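Local atomic coordinates of carbonic anhydrase (PDB entry 5SWC), a protein that catalyses the reversible, zinc-dependent hydration of carbon dioxide and supplies carbon dioxide to RuBisCO inside the carboxysome. Residues 85-90 / 143-148. Residues are numbered along the deposited sequence; the frame is centred on the assembly and turned at random.
Sequences IIPPYG and LKHTEA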
loop_
_atom_site.group_PDB
_atom_site.type_symbol
_atom_site.label_atom_id
_atom_site.label_comp_id
_atom_site.label_asym_id
_atom_site.label_seq_id
_atom_site.Cartn_x
_atom_site.Cartn_y
_atom_site.Cartn_z
ATOM N N ILE A 85 -17.933 -9.639 0.291
ATOM C CA ILE A 85 -16.555 -10.034 0.015
ATOM C C ILE A 85 -15.670 -9.818 1.243
ATOM O O ILE A 85 -15.767 -8.795 1.931
ATOM C CB ILE A 85 -16.021 -9.198 -1.196
ATOM C CG1 ILE A 85 -16.671 -9.717 -2.459
ATOM C CG2 ILE A 85 -14.505 -9.262 -1.278
ATOM C CD1 ILE A 85 -16.599 -8.762 -3.600
ATOM N N ILE A 86 -14.810 -10.796 1.505
ATOM C CA ILE A 86 -13.756 -10.704 2.536
ATOM C C ILE A 86 -12.420 -10.831 1.816
ATOM O O ILE A 86 -12.087 -11.908 1.342
ATOM C CB ILE A 86 -13.895 -11.790 3.589
ATOM C CG1 ILE A 86 -15.275 -11.706 4.291
ATOM C CG2 ILE A 86 -12.741 -11.654 4.619
ATOM C CD1 ILE A 86 -15.487 -10.485 5.104
ATOM N N PRO A 87 -11.638 -9.738 1.737
ATOM C CA PRO A 87 -10.356 -9.879 1.057
ATOM C C PRO A 87 -9.453 -10.904 1.765
ATOM O O PRO A 87 -9.566 -11.105 2.977
ATOM C CB PRO A 87 -9.763 -8.452 1.118
ATOM C CG PRO A 87 -10.984 -7.548 1.233
ATOM C CD PRO A 87 -11.917 -8.360 2.122
ATOM N N PRO A 88 -8.529 -11.498 1.037
ATOM C CA PRO A 88 -7.499 -12.312 1.714
ATOM C C PRO A 88 -6.761 -11.497 2.770
ATOM O O PRO A 88 -6.651 -10.261 2.682
ATOM C CB PRO A 88 -6.557 -12.702 0.578
ATOM C CG PRO A 88 -7.418 -12.595 -0.669
ATOM C CD PRO A 88 -8.280 -11.426 -0.411
ATOM N N TYR A 89 -6.225 -12.201 3.761
ATOM C CA TYR A 89 -5.493 -11.581 4.838
ATOM C C TYR A 89 -4.331 -10.759 4.326
ATOM O O TYR A 89 -3.467 -11.271 3.603
ATOM C CB TYR A 89 -4.991 -12.670 5.786
ATOM C CG TYR A 89 -4.072 -12.200 6.872
ATOM C CD1 TYR A 89 -4.490 -11.210 7.767
ATOM C CD2 TYR A 89 -2.816 -12.734 6.991
ATOM C CE1 TYR A 89 -3.615 -10.780 8.770
ATOM C CE2 TYR A 89 -1.930 -12.298 7.981
ATOM C CZ TYR A 89 -2.378 -11.326 8.869
ATOM O OH TYR A 89 -1.453 -10.926 9.847
ATOM N N GLY A 90 -4.273 -9.496 4.714
ATOM C CA GLY A 90 -3.205 -8.579 4.307
ATOM C C GLY A 90 -3.473 -7.870 3.023
ATOM O O GLY A 90 -2.678 -6.958 2.666
ATOM N N LEU A 143 -13.686 -5.136 -6.492
ATOM C CA LEU A 143 -13.937 -6.468 -7.045
ATOM C C LEU A 143 -12.667 -7.243 -7.344
ATOM O O LEU A 143 -12.735 -8.460 -7.484
ATOM C CB LEU A 143 -14.860 -6.369 -8.241
ATOM C CG LEU A 143 -16.287 -5.937 -7.932
ATOM C CD1 LEU A 143 -17.078 -5.750 -9.246
ATOM C CD2 LEU A 143 -17.001 -6.920 -7.046
ATOM N N LYS A 144 -11.521 -6.577 -7.364
ATOM C CA LYS A 144 -10.224 -7.265 -7.449
ATOM C C LYS A 144 -10.091 -8.314 -6.372
ATOM O O LYS A 144 -9.431 -9.344 -6.588
ATOM C CB LYS A 144 -9.066 -6.271 -7.327
ATOM C CG LYS A 144 -8.953 -5.292 -8.505
ATOM C CD LYS A 144 -7.849 -4.271 -8.254
ATOM C CE LYS A 144 -7.739 -3.265 -9.417
ATOM N NZ LYS A 144 -6.881 -2.087 -9.027
ATOM N N HIS A 145 -10.696 -8.086 -5.208
ATOM C CA HIS A 145 -10.545 -9.025 -4.117
ATOM C C HIS A 145 -11.318 -10.310 -4.330
ATOM O O HIS A 145 -11.070 -11.285 -3.619
ATOM C CB HIS A 145 -10.920 -8.391 -2.790
ATOM C CG HIS A 145 -10.057 -7.258 -2.413
ATOM N ND1 HIS A 145 -8.695 -7.372 -2.243
ATOM C CD2 HIS A 145 -10.385 -5.982 -2.148
ATOM C CE1 HIS A 145 -8.213 -6.192 -1.867
ATOM N NE2 HIS A 145 -9.226 -5.338 -1.801
ATOM N N THR A 146 -12.183 -10.348 -5.342
ATOM C CA THR A 146 -12.868 -11.582 -5.712
ATOM C C THR A 146 -12.502 -11.987 -7.154
ATOM O O THR A 146 -13.232 -12.745 -7.812
ATOM C CB THR A 146 -14.378 -11.474 -5.441
ATOM O OG1 THR A 146 -14.903 -12.805 -5.339
ATOM C CG2 THR A 146 -15.143 -10.694 -6.520
ATOM N N GLU A 147 -11.329 -11.584 -7.629
ATOM C CA GLU A 147 -10.860 -11.962 -8.952
ATOM C C GLU A 147 -10.791 -13.476 -9.126
ATOM O O GLU A 147 -10.945 -13.984 -10.228
ATOM C CB GLU A 147 -9.509 -11.292 -9.244
ATOM C CG GLU A 147 -8.833 -11.754 -10.533
ATOM C CD GLU A 147 -9.597 -11.376 -11.761
ATOM O OE1 GLU A 147 -10.527 -10.533 -11.725
ATOM O OE2 GLU A 147 -9.235 -11.946 -12.807
ATOM N N ALA A 148 -10.542 -14.207 -8.044
ATOM C CA ALA A 148 -10.486 -15.656 -8.162
ATOM C C ALA A 148 -11.815 -16.220 -8.626
ATOM O O ALA A 148 -11.841 -17.245 -9.323
ATOM C CB ALA A 148 -9.997 -16.298 -6.855
#
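Pro87 lies over one face of the His145 imidazole, and the geometry is that of a CH-pi contact: Pro87 CB stands 3.8 Å from the ring centroid, only 18° off the ring normal and displaced toward the rim. Pro87 CG extends the overlap, 3.8 Å from His145 CD2, so two ring carbons of the proline share the imidazole face. With His145 CB directed toward the loop, a chi1 of -63° sets the imidazole beside the backbone N, its face against Pro87. Pro88 CD approaches the same ring obliquely and more loosely, 4.5 Å from His145 ND1.

Next to this pair, Ile85 meets the other segment with two separate branches. Its CG2 methyl packs on His145 CB at 4.0 Å, while the extended CG1-CD1 arm (chi2 162°) carries CD1 to 3.8 Å from Thr146 CG2 and 3.9 Å from Leu143 CD2, crossing both side chains at about a right angle.

In this beta-class carbonic anhydrase fold, the contact joins the loop following strand 76-81 to the turn between helices 137-143 and 147-156. That turn is closed by Thr146 N bonding to Leu143 O at 2.9 Å. Leu143 CB points away from the loop; only the end of the side chain comes back to Ile85. The side chain of Ile85 lies about 9 Å from the zinc ion and is not one of its ligands, Cys58, His117 and Cys120.

Thr146 turns its methyl to Ile85, whereas OG1 hydrogen-bonds to Asn173 on helix 162-181. His145 NE2 is hydrogen-bonded to Asn93 O of a third subunit, so the proline-covered ring reaches across a subunit interface; a leucine here would probably leave that carbonyl without its imidazole partner and remove the flat face that Pro87 lies over. Pro88 also packs against Pro88 of a second subunit.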